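Local coordinates for protein rhamnosidase B (Bacillus sp., PDB 2OKX) that hydrolyses terminal alpha-L-rhamnose residues from rhamnosides, as a glycoside hydrolase of family 78, at residues Glu347-Arg352 and Ala621-Ile626. Residues are numbered along the deposited sequence; the frame is centred on the assembly and turned at random.
Sequences EYIDHR and AWSSVI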
loop_
_atom_site.group_PDB
_atom_site.type_symbol
_atom_site.label_atom_id
_atom_site.label_comp_id
_atom_site.label_asym_id
_atom_site.label_seq_id
_atom_site.Cartn_x
_atom_site.Cartn_y
_atom_site.Cartn_z
ATOM N N GLU A 347 12.317 -14.642 14.443
ATOM C CA GLU A 347 11.141 -14.236 13.688
ATOM C C GLU A 347 10.199 -13.603 14.694
ATOM O O GLU A 347 9.951 -14.170 15.758
ATOM C CB GLU A 347 10.479 -15.449 13.037
ATOM C CG GLU A 347 9.148 -15.146 12.367
ATOM C CD GLU A 347 8.551 -16.363 11.693
ATOM O OE1 GLU A 347 9.027 -17.480 11.976
ATOM O OE2 GLU A 347 7.603 -16.207 10.890
ATOM N N TYR A 348 9.671 -12.433 14.356
ATOM C CA TYR A 348 8.787 -11.722 15.263
ATOM C C TYR A 348 7.303 -11.782 14.922
ATOM O O TYR A 348 6.878 -11.337 13.859
ATOM C CB TYR A 348 9.227 -10.258 15.354
ATOM C CG TYR A 348 8.415 -9.424 16.317
ATOM C CD1 TYR A 348 8.340 -9.759 17.670
ATOM C CD2 TYR A 348 7.735 -8.285 15.881
ATOM C CE1 TYR A 348 7.610 -8.981 18.565
ATOM C CE2 TYR A 348 7.002 -7.499 16.768
ATOM C CZ TYR A 348 6.946 -7.854 18.108
ATOM O OH TYR A 348 6.228 -7.080 18.989
ATOM N N ILE A 349 6.526 -12.350 15.838
ATOM C CA ILE A 349 5.074 -12.445 15.698
ATOM C C ILE A 349 4.596 -11.566 16.850
ATOM O O ILE A 349 4.626 -11.988 18.011
ATOM C CB ILE A 349 4.570 -13.887 15.916
ATOM C CG1 ILE A 349 5.320 -14.854 14.994
ATOM C CG2 ILE A 349 3.072 -13.958 15.658
ATOM C CD1 ILE A 349 5.157 -14.564 13.520
ATOM N N ASP A 350 4.162 -10.347 16.530
ATOM C CA ASP A 350 3.750 -9.386 17.548
ATOM C C ASP A 350 2.629 -9.757 18.510
ATOM O O ASP A 350 2.406 -9.040 19.484
ATOM C CB ASP A 350 3.450 -8.025 16.897
ATOM C CG ASP A 350 2.321 -8.080 15.879
ATOM O OD1 ASP A 350 2.356 -7.260 14.937
ATOM O OD2 ASP A 350 1.402 -8.916 16.019
ATOM N N HIS A 351 1.929 -10.860 18.263
ATOM C CA HIS A 351 0.856 -11.264 19.170
ATOM C C HIS A 351 1.137 -12.600 19.862
ATOM O O HIS A 351 0.265 -13.162 20.526
ATOM C CB HIS A 351 -0.483 -11.317 18.426
ATOM C CG HIS A 351 -0.485 -12.221 17.237
ATOM N ND1 HIS A 351 -1.036 -13.485 17.263
ATOM C CD2 HIS A 351 -0.015 -12.041 15.980
ATOM C CE1 HIS A 351 -0.907 -14.042 16.072
ATOM N NE2 HIS A 351 -0.292 -13.187 15.276
ATOM N N ARG A 352 2.363 -13.095 19.712
ATOM C CA ARG A 352 2.772 -14.348 20.338
ATOM C C ARG A 352 4.170 -14.209 20.931
ATOM O O ARG A 352 5.042 -13.569 20.347
ATOM C CB ARG A 352 2.776 -15.485 19.316
ATOM C CG ARG A 352 1.414 -15.867 18.790
ATOM C CD ARG A 352 1.572 -16.811 17.617
ATOM N NE ARG A 352 0.300 -17.128 16.977
ATOM C CZ ARG A 352 0.196 -17.689 15.777
ATOM N NH1 ARG A 352 1.289 -17.991 15.085
ATOM N NH2 ARG A 352 -0.998 -17.951 15.269
ATOM N N ALA A 621 0.736 -12.527 4.736
ATOM C CA ALA A 621 1.656 -13.487 5.328
ATOM C C ALA A 621 2.294 -12.891 6.579
ATOM O O ALA A 621 3.122 -13.531 7.223
ATOM C CB ALA A 621 2.732 -13.880 4.318
ATOM N N TRP A 622 1.930 -11.655 6.914
ATOM C CA TRP A 622 2.459 -11.031 8.124
ATOM C C TRP A 622 1.414 -11.239 9.211
ATOM O O TRP A 622 0.377 -10.577 9.217
ATOM C CB TRP A 622 2.714 -9.526 7.943
ATOM C CG TRP A 622 3.188 -8.839 9.222
ATOM C CD1 TRP A 622 3.747 -9.445 10.321
ATOM C CD2 TRP A 622 3.183 -7.429 9.509
ATOM N NE1 TRP A 622 4.088 -8.504 11.264
ATOM C CE2 TRP A 622 3.754 -7.259 10.794
ATOM C CE3 TRP A 622 2.753 -6.294 8.806
ATOM C CZ2 TRP A 622 3.907 -5.998 11.390
ATOM C CZ3 TRP A 622 2.907 -5.037 9.397
ATOM C CH2 TRP A 622 3.479 -4.902 10.677
ATOM N N SER A 623 1.684 -12.180 10.109
ATOM C CA SER A 623 0.767 -12.475 11.201
ATOM C C SER A 623 0.944 -11.374 12.231
ATOM O O SER A 623 1.804 -11.455 13.110
ATOM C CB SER A 623 1.095 -13.841 11.812
ATOM O OG SER A 623 0.131 -14.211 12.784
ATOM N N SER A 624 0.125 -10.335 12.101
ATOM C CA SER A 624 0.185 -9.182 12.985
ATOM C C SER A 624 -1.214 -8.799 13.439
ATOM O O SER A 624 -2.172 -8.883 12.668
ATOM C CB SER A 624 0.830 -8.005 12.251
ATOM O OG SER A 624 0.802 -6.830 13.037
ATOM N N VAL A 625 -1.324 -8.378 14.694
ATOM C CA VAL A 625 -2.607 -7.987 15.257
ATOM C C VAL A 625 -2.564 -6.636 15.949
ATOM O O VAL A 625 -1.622 -6.326 16.682
ATOM C CB VAL A 625 -3.113 -9.019 16.308
ATOM C CG1 VAL A 625 -4.339 -8.463 17.035
ATOM C CG2 VAL A 625 -3.458 -10.332 15.635
ATOM N N ILE A 626 -3.590 -5.832 15.696
ATOM C CA ILE A 626 -3.747 -4.537 16.337
ATOM C C ILE A 626 -5.194 -4.565 16.824
ATOM O O ILE A 626 -6.130 -4.515 16.023
ATOM C CB ILE A 626 -3.558 -3.364 15.361
ATOM C CG1 ILE A 626 -2.120 -3.347 14.832
ATOM C CG2 ILE A 626 -3.859 -2.050 16.077
ATOM C CD1 ILE A 626 -1.828 -2.203 13.870
HETATM O O HOH W 1 4.357 -10.066 13.587
HETATM O O HOH W 2 -0.152 -7.668 18.371
#
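His-351 and Asp-350, in the type I turn 349-352, reach across to the loop 621-626 just before helix 627-644, joining the D2 domain to the six-hairpin glycosidase domain. From CB outward, His-351 packs first on Val-625, its CB 4.1 Å from Val-625 CB; chi1 of 57° sets CG between the backbone N and the carbonyl carbon. Val-625 CG2 then lies over one ring face, a CH-pi contact 4.0 Å from the centroid, while Ile-349 CG2 covers the opposite face toward the rim. CD2 comes 3.4 Å from Ser-623 O, and at the tip NE2 donates in the ring plane to Ser-623 OG (2.7 Å), which is also hydrogen-bonded to Glu-610. Asp-350 forks its carboxylate: OD2 takes the N-H of Val-625 on its syn side (3.1 Å), and OD1 lies 2.5 Å from Ser-624 OG, very short, with Asp-616 also within reach of that hydroxyl. An alanine at Asp-350 would probably leave the Val-625 N-H without its acceptor and open a gap beside Ser-624. One water links Tyr-348 O, Asp-350 N, Trp-622 NE1 and Ser-623 O. Clamped between two aliphatic groups and tied through NE2, the His-351 ring is probably fixed in rotation, and the domains meet through buried, directional polar bonds.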